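Isoaspartyl dipeptidase (Fervidobacterium islandicum, PDB 7CDH) probably hydrolyses isoaspartyl dipeptides as a zinc-dependent M38 metallopeptidase of the amidohydrolase family, a role linked to protein repair. Local coordinates at residues A[112-117]-A[148-153]; A[139-144]-A[173-178]. All blocks are in the same frame, centred on the assembly; numbering follows the deposited sequence.

Interaction 1 (A[112-117]-A[148-153])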
ATOM      1  N   LYS A 112     -13.841 -23.182  -9.178  1.00 24.84           N
ATOM      2  CA  LYS A 112     -14.458 -24.506  -8.906  1.00 27.98           C
ATOM      3  C   LYS A 112     -15.986 -24.391  -8.867  1.00 28.45           C
ATOM      4  O   LYS A 112     -16.632 -25.163  -9.590  1.00 27.10           O
ATOM      5  CB  LYS A 112     -13.965 -25.099  -7.594  1.00 30.26           C
ATOM      6  CG  LYS A 112     -14.508 -26.486  -7.285  1.00 32.61           C
ATOM      7  CD  LYS A 112     -14.401 -27.450  -8.439  1.00 30.95           C
ATOM      8  CE  LYS A 112     -14.339 -28.890  -7.977  1.00 31.23           C
ATOM      9  NZ  LYS A 112     -14.367 -29.837  -9.119  1.00 32.23           N
ATOM     10  N   ALA A 113     -16.536 -23.414  -8.138  1.00 28.86           N
ATOM     11  CA  ALA A 113     -18.001 -23.184  -8.087  1.00 28.72           C
ATOM     12  C   ALA A 113     -18.548 -22.955  -9.502  1.00 27.07           C
ATOM     13  O   ALA A 113     -19.680 -23.404  -9.796  1.00 25.46           O
ATOM     14  CB  ALA A 113     -18.370 -22.054  -7.158  1.00 26.92           C
ATOM     15  N   LYS A 114     -17.790 -22.293 -10.356  1.00 28.06           N
ATOM     16  CA  LYS A 114     -18.241 -21.972 -11.741  1.00 30.90           C
ATOM     17  C   LYS A 114     -18.194 -23.226 -12.609  1.00 33.94           C
ATOM     18  O   LYS A 114     -19.092 -23.365 -13.474  1.00 37.42           O
ATOM     19  CB  LYS A 114     -17.374 -20.909 -12.413  1.00 29.94           C
ATOM     20  CG  LYS A 114     -17.705 -19.499 -11.977  1.00 31.36           C
ATOM     21  CD  LYS A 114     -19.004 -19.077 -12.526  1.00 33.74           C
ATOM     22  CE  LYS A 114     -19.258 -17.601 -12.438  1.00 39.59           C
ATOM     23  NZ  LYS A 114     -19.974 -17.147 -13.650  1.00 45.40           N
ATOM     24  N   SER A 115     -17.210 -24.100 -12.397  1.00 31.03           N
ATOM     25  CA  SER A 115     -17.098 -25.296 -13.251  1.00 34.94           C
ATOM     26  C   SER A 115     -18.152 -26.335 -12.822  1.00 33.96           C
ATOM     27  O   SER A 115     -18.732 -26.973 -13.731  1.00 31.79           O
ATOM     28  CB  SER A 115     -15.706 -25.849 -13.315  1.00 30.73           C
ATOM     29  OG  SER A 115     -15.326 -26.366 -12.084  1.00 34.22           O
ATOM     30  N   LEU A 116     -18.377 -26.525 -11.520  1.00 30.74           N
ATOM     31  CA  LEU A 116     -19.513 -27.346 -11.039  1.00 30.89           C
ATOM     32  C   LEU A 116     -20.798 -26.803 -11.673  1.00 30.27           C
ATOM     33  O   LEU A 116     -21.568 -27.588 -12.163  1.00 33.72           O
ATOM     34  CB  LEU A 116     -19.572 -27.323  -9.516  1.00 30.15           C
ATOM     35  CG  LEU A 116     -18.403 -28.011  -8.823  1.00 28.67           C
ATOM     36  CD1 LEU A 116     -18.474 -27.837  -7.313  1.00 28.90           C
ATOM     37  CD2 LEU A 116     -18.372 -29.470  -9.168  1.00 26.93           C
ATOM     38  N   GLU A 117     -20.965 -25.501 -11.804  1.00 30.60           N
ATOM     39  CA  GLU A 117     -22.248 -24.964 -12.317  1.00 35.02           C
ATOM     40  C   GLU A 117     -22.376 -25.299 -13.813  1.00 38.08           C
ATOM     41  O   GLU A 117     -23.499 -25.521 -14.292  1.00 44.57           O
ATOM     42  CB  GLU A 117     -22.351 -23.467 -12.024  1.00 35.41           C
ATOM     43  CG  GLU A 117     -23.559 -22.801 -12.652  1.00 38.60           C
ATOM     44  CD  GLU A 117     -23.588 -21.276 -12.639  1.00 45.06           C
ATOM     45  OE1 GLU A 117     -22.559 -20.629 -12.271  1.00 45.25           O
ATOM     46  OE2 GLU A 117     -24.642 -20.721 -13.020  1.00 49.57           O
ATOM     47  N   ILE A 148     -19.659  -9.801  -6.171  1.00 31.04           N
ATOM     48  CA  ILE A 148     -19.529 -11.207  -6.670  1.00 30.03           C
ATOM     49  C   ILE A 148     -20.838 -11.983  -6.460  1.00 30.27           C
ATOM     50  O   ILE A 148     -21.151 -12.340  -5.321  1.00 28.75           O
ATOM     51  CB  ILE A 148     -18.362 -11.858  -5.924  1.00 30.33           C
ATOM     52  CG1 ILE A 148     -17.076 -11.070  -6.146  1.00 35.20           C
ATOM     53  CG2 ILE A 148     -18.216 -13.299  -6.334  1.00 32.14           C
ATOM     54  CD1 ILE A 148     -16.030 -11.394  -5.141  1.00 41.68           C
ATOM     55  N   ASP A 149     -21.562 -12.251  -7.537  1.00 37.46           N
ATOM     56  CA  ASP A 149     -22.886 -12.925  -7.527  1.00 40.33           C
ATOM     57  C   ASP A 149     -22.872 -14.101  -6.539  1.00 33.38           C
ATOM     58  O   ASP A 149     -23.687 -14.088  -5.631  1.00 32.94           O
ATOM     59  CB  ASP A 149     -23.350 -13.223  -8.959  1.00 49.38           C
ATOM     60  CG  ASP A 149     -24.264 -12.126  -9.520  1.00 68.22           C
ATOM     61  OD1 ASP A 149     -25.056 -11.563  -8.719  1.00 81.97           O
ATOM     62  OD2 ASP A 149     -24.182 -11.811 -10.745  1.00 77.98           O
ATOM     63  N   LYS A 150     -21.943 -15.042  -6.639  1.00 32.68           N
ATOM     64  CA  LYS A 150     -22.051 -16.317  -5.887  1.00 29.29           C
ATOM     65  C   LYS A 150     -21.768 -16.134  -4.389  1.00 26.56           C
ATOM     66  O   LYS A 150     -22.085 -17.067  -3.639  1.00 23.00           O
ATOM     67  CB  LYS A 150     -21.118 -17.367  -6.491  1.00 31.36           C
ATOM     68  CG  LYS A 150     -21.631 -17.996  -7.783  1.00 33.16           C
ATOM     69  CD  LYS A 150     -20.880 -19.239  -8.179  1.00 33.88           C
ATOM     70  CE  LYS A 150     -21.268 -19.736  -9.547  1.00 34.85           C
ATOM     71  NZ  LYS A 150     -22.670 -20.198  -9.571  1.00 36.49           N
ATOM     72  N   VAL A 151     -21.112 -15.056  -3.947  1.00 25.53           N
ATOM     73  CA  VAL A 151     -20.773 -14.909  -2.496  1.00 25.28           C
ATOM     74  C   VAL A 151     -22.080 -14.679  -1.704  1.00 27.23           C
ATOM     75  O   VAL A 151     -22.806 -13.700  -2.022  1.00 25.82           O
ATOM     76  CB  VAL A 151     -19.756 -13.781  -2.286  1.00 25.38           C
ATOM     77  CG1 VAL A 151     -19.557 -13.464  -0.820  1.00 26.01           C
ATOM     78  CG2 VAL A 151     -18.433 -14.111  -2.939  1.00 26.34           C
ATOM     79  N   ILE A 152     -22.435 -15.572  -0.767  1.00 26.85           N
ATOM     80  CA  ILE A 152     -23.724 -15.464  -0.015  1.00 29.20           C
ATOM     81  C   ILE A 152     -23.460 -15.195   1.470  1.00 28.76           C
ATOM     82  O   ILE A 152     -24.425 -15.152   2.240  1.00 29.70           O
ATOM     83  CB  ILE A 152     -24.651 -16.675  -0.241  1.00 30.17           C
ATOM     84  CG1 ILE A 152     -23.983 -18.031  -0.010  1.00 28.01           C
ATOM     85  CG2 ILE A 152     -25.235 -16.590  -1.639  1.00 31.44           C
ATOM     86  CD1 ILE A 152     -23.160 -18.122   1.240  1.00 28.21           C
ATOM     87  N   GLY A 153     -22.210 -14.975   1.854  1.00 28.69           N
ATOM     88  CA  GLY A 153     -21.842 -14.866   3.271  1.00 28.23           C
ATOM     89  C   GLY A 153     -20.354 -14.988   3.498  1.00 28.35           C
ATOM     90  O   GLY A 153     -19.603 -14.988   2.526  1.00 30.19           O
TER
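Lys150 reaches across to helix 106-118 and ends in a salt bridge with Glu117, where Lys150 NZ donates to Glu117 OE1 at 2.7 Å. The ammonium sits above the carboxylate, 71° out of its plane. Glu117 has CG anti to its backbone nitrogen (chi1 173°) and runs on extended toward Lys150, whose chain stays extended beyond CG until its last torsion (chi4 -66°) bends NZ to OE1. Lys150 NZ also bonds Thr123 OG1, so two oxygens hold the charge.

The packed part is the aliphatic stem of Lys150, buried against the helix. Lys150 CD meets Ala113 CB at 3.9 Å, and Lys150 CE lies 3.8 Å from Lys114 CD. Glu117 and Lys114, by contrast, are partly exposed and form the more open side. Lys114 NZ stays 5.8 Å from Lys150 NZ and turns instead to a salt bridge with Asp149 of a neighbouring subunit. A glutamine in place of Glu117 would probably leave the Lys150 ammonium without its anionic mate, with Thr123 as a remaining neutral partner.

Lys150 immediately precedes strand 151-159, and the segment 112-117 lies near the end of its helix; the contact thus ties an outer helix to the N-terminal end of an inner strand, as expected of a TIM-type beta/alpha barrel.

Interaction 2 (A[139-144]-A[173-178])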
ATOM      1  N   GLY A 139     -10.698  -7.029  -0.663  1.00 33.81           N
ATOM      2  CA  GLY A 139     -10.235  -6.205   0.470  1.00 29.62           C
ATOM      3  C   GLY A 139     -11.279  -5.958   1.532  1.00 29.62           C
ATOM      4  O   GLY A 139     -10.900  -5.475   2.639  1.00 29.54           O
ATOM      5  N   SER A 140     -12.553  -6.234   1.272  1.00 29.34           N
ATOM      6  CA  SER A 140     -13.574  -6.191   2.357  1.00 30.37           C
ATOM      7  C   SER A 140     -14.647  -7.241   2.093  1.00 29.55           C
ATOM      8  O   SER A 140     -15.002  -7.455   0.908  1.00 28.18           O
ATOM      9  CB  SER A 140     -14.153  -4.783   2.565  1.00 33.05           C
ATOM     10  OG  SER A 140     -15.133  -4.399   1.593  1.00 33.38           O
ATOM     11  N   ILE A 141     -15.163  -7.873   3.140  1.00 28.88           N
ATOM     12  CA  ILE A 141     -16.228  -8.886   2.915  1.00 31.48           C
ATOM     13  C   ILE A 141     -17.484  -8.180   2.390  1.00 28.79           C
ATOM     14  O   ILE A 141     -18.246  -8.789   1.629  1.00 28.51           O
ATOM     15  CB  ILE A 141     -16.475  -9.747   4.156  1.00 32.81           C
ATOM     16  CG1 ILE A 141     -17.112  -8.964   5.290  1.00 33.97           C
ATOM     17  CG2 ILE A 141     -15.192 -10.437   4.592  1.00 31.33           C
ATOM     18  CD1 ILE A 141     -17.076  -9.732   6.602  1.00 38.04           C
ATOM     19  N   MET A 142     -17.666  -6.910   2.703  1.00 27.42           N
ATOM     20  CA  MET A 142     -18.882  -6.205   2.260  1.00 27.68           C
ATOM     21  C   MET A 142     -18.798  -6.006   0.748  1.00 28.66           C
ATOM     22  O   MET A 142     -19.815  -6.222   0.085  1.00 28.54           O
ATOM     23  CB  MET A 142     -19.051  -4.876   2.972  1.00 28.32           C
ATOM     24  CG  MET A 142     -20.342  -4.219   2.611  1.00 35.37           C
ATOM     25  SD  MET A 142     -20.559  -2.584   3.344  1.00 43.96           S
ATOM     26  CE  MET A 142     -20.834  -3.001   5.064  1.00 43.75           C
ATOM     27  N   ARG A 143     -17.637  -5.604   0.217  1.00 30.56           N
ATOM     28  CA  ARG A 143     -17.447  -5.477  -1.245  1.00 31.19           C
ATOM     29  C   ARG A 143     -17.566  -6.847  -1.918  1.00 26.64           C
ATOM     30  O   ARG A 143     -18.130  -6.874  -3.008  1.00 25.33           O
ATOM     31  CB  ARG A 143     -16.099  -4.871  -1.618  1.00 34.07           C
ATOM     32  CG  ARG A 143     -16.004  -3.396  -1.314  1.00 42.02           C
ATOM     33  CD  ARG A 143     -14.568  -2.946  -1.551  1.00 46.71           C
ATOM     34  NE  ARG A 143     -14.355  -2.997  -2.974  1.00 42.06           N
ATOM     35  CZ  ARG A 143     -14.743  -2.028  -3.784  1.00 47.36           C
ATOM     36  NH1 ARG A 143     -15.352  -0.967  -3.255  1.00 39.12           N
ATOM     37  NH2 ARG A 143     -14.545  -2.150  -5.101  1.00 42.80           N
ATOM     38  N   ASP A 144     -17.082  -7.920  -1.285  1.00 25.44           N
ATOM     39  CA  ASP A 144     -17.148  -9.298  -1.839  1.00 26.55           C
ATOM     40  C   ASP A 144     -18.605  -9.677  -2.117  1.00 26.29           C
ATOM     41  O   ASP A 144     -18.926 -10.057  -3.256  1.00 25.63           O
ATOM     42  CB  ASP A 144     -16.466 -10.308  -0.938  1.00 27.13           C
ATOM     43  CG  ASP A 144     -14.953 -10.248  -0.920  1.00 30.92           C
ATOM     44  OD1 ASP A 144     -14.379  -9.368  -1.614  1.00 30.62           O
ATOM     45  OD2 ASP A 144     -14.348 -11.120  -0.206  1.00 32.96           O
ATOM     46  N   LEU A 173     -18.385  -8.857  15.680  1.00 28.20           N
ATOM     47  CA  LEU A 173     -19.522  -7.925  15.447  1.00 30.28           C
ATOM     48  C   LEU A 173     -19.284  -7.131  14.154  1.00 30.46           C
ATOM     49  O   LEU A 173     -20.268  -6.954  13.373  1.00 27.78           O
ATOM     50  CB  LEU A 173     -19.700  -6.962  16.627  1.00 31.74           C
ATOM     51  CG  LEU A 173     -20.425  -7.524  17.846  1.00 35.63           C
ATOM     52  CD1 LEU A 173     -20.400  -6.513  18.982  1.00 36.01           C
ATOM     53  CD2 LEU A 173     -21.853  -7.919  17.497  1.00 36.43           C
ATOM     54  N   ARG A 174     -18.052  -6.649  13.939  1.00 26.48           N
ATOM     55  CA  ARG A 174     -17.751  -5.877  12.731  1.00 26.75           C
ATOM     56  C   ARG A 174     -18.041  -6.761  11.501  1.00 29.92           C
ATOM     57  O   ARG A 174     -18.753  -6.275  10.584  1.00 30.43           O
ATOM     58  CB  ARG A 174     -16.317  -5.371  12.796  1.00 27.13           C
ATOM     59  CG  ARG A 174     -15.840  -4.660  11.529  1.00 28.12           C
ATOM     60  CD  ARG A 174     -16.592  -3.406  11.123  1.00 30.37           C
ATOM     61  NE  ARG A 174     -17.079  -2.653  12.268  1.00 31.77           N
ATOM     62  CZ  ARG A 174     -16.316  -1.937  13.083  1.00 33.71           C
ATOM     63  NH1 ARG A 174     -15.008  -1.855  12.876  1.00 32.07           N
ATOM     64  NH2 ARG A 174     -16.878  -1.309  14.104  1.00 33.40           N
ATOM     65  N   ILE A 175     -17.579  -8.020  11.507  1.00 28.44           N
ATOM     66  CA  ILE A 175     -17.744  -8.987  10.384  1.00 30.28           C
ATOM     67  C   ILE A 175     -19.237  -9.278  10.189  1.00 30.06           C
ATOM     68  O   ILE A 175     -19.703  -9.217   9.048  1.00 26.85           O
ATOM     69  CB  ILE A 175     -16.921 -10.269  10.638  1.00 32.30           C
ATOM     70  CG1 ILE A 175     -15.421 -10.000  10.511  1.00 30.42           C
ATOM     71  CG2 ILE A 175     -17.367 -11.418   9.726  1.00 33.34           C
ATOM     72  CD1 ILE A 175     -14.605 -10.923  11.384  1.00 34.37           C
ATOM     73  N   VAL A 176     -19.975  -9.538  11.262  1.00 30.98           N
ATOM     74  CA  VAL A 176     -21.426  -9.836  11.128  1.00 34.09           C
ATOM     75  C   VAL A 176     -22.131  -8.587  10.586  1.00 34.49           C
ATOM     76  O   VAL A 176     -22.946  -8.735   9.681  1.00 32.20           O
ATOM     77  CB  VAL A 176     -22.048 -10.318  12.445  1.00 32.19           C
ATOM     78  CG1 VAL A 176     -23.549 -10.450  12.323  1.00 32.84           C
ATOM     79  CG2 VAL A 176     -21.447 -11.631  12.897  1.00 33.14           C
ATOM     80  N   ALA A 177     -21.851  -7.400  11.118  1.00 33.44           N
ATOM     81  CA  ALA A 177     -22.502  -6.156  10.629  1.00 35.13           C
ATOM     82  C   ALA A 177     -22.159  -5.903   9.157  1.00 31.27           C
ATOM     83  O   ALA A 177     -23.042  -5.472   8.411  1.00 31.52           O
ATOM     84  CB  ALA A 177     -22.138  -4.970  11.479  1.00 36.53           C
ATOM     85  N   ASP A 178     -20.934  -6.189   8.736  1.00 32.84           N
ATOM     86  CA  ASP A 178     -20.500  -5.950   7.334  1.00 32.32           C
ATOM     87  C   ASP A 178     -21.239  -6.925   6.407  1.00 30.16           C
ATOM     88  O   ASP A 178     -21.750  -6.497   5.377  1.00 32.69           O
ATOM     89  CB  ASP A 178     -18.977  -5.982   7.225  1.00 33.62           C
ATOM     90  CG  ASP A 178     -18.303  -4.725   7.793  1.00 38.08           C
ATOM     91  OD1 ASP A 178     -19.053  -3.806   8.284  1.00 35.59           O
ATOM     92  OD2 ASP A 178     -17.012  -4.658   7.762  1.00 33.55           O
TER
HETATM   93  O   HOH W   1     -16.453  -5.227   4.963  1.00 34.87           O
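Asp178 OD2 is gripped from two sources: a water donates to it at 2.9 Å, and Arg131 of a neighbouring subunit forms a salt bridge with it. The same water accepts from Met142 N at 3.1 Å, so it links the helices 141-147 and 169-186, which precede and follow strand 151-159 in the beta/alpha barrel. This bridge stands in for a direct hydrogen bond between the two segments, whose nearest CA atoms, those of Met142 and Asp178, are 5.3 Å apart.

Van der Waals contacts surround the water link. Ile141 places CG1 between its backbone nitrogen and carbonyl carbon (chi1 69°), from where CD1 extends to Ile175 CG2 at 3.6 Å; the two side chains cross at about a right angle. Ile141 CG1 also rests on Asp178 CB, 4.0 Å away. The Met142 chain runs out extended before bending at chi3 (-72°), which brings its methyl CE over the backbone of Asp178, 3.6 Å from Asp178 O. All four touching residues are buried. Helix 141-147 itself starts with a capped turn: Ser140, at the N-cap, accepts from Arg143 N through its OG at 3.1 Å, with an N-H...O angle of 160°.

Overall arrangement
The centres of interactions 1 and 2 lie about 18 Å apart, and both belong to the amidohydrolase barrel. Their segments alternate along the chain: 112-117, 139-144, 148-153, then 173-178. Helix 141-147, which carries part of interaction 2, is followed, after a short turn, by strand 151-159 of interaction 1. The two contacts also touch, Val151 CB lying 3.9 Å from Asp144 O. Strand 151-159 belongs to the parallel run of barrel strands and carries Glu156, which is shared by both zinc sites. Interaction 1 therefore lies at the start of a metal-bearing strand, whereas interaction 2 lies between the helices that flank it in sequence; both adjoin neighbouring subunits of the eight-chain assembly.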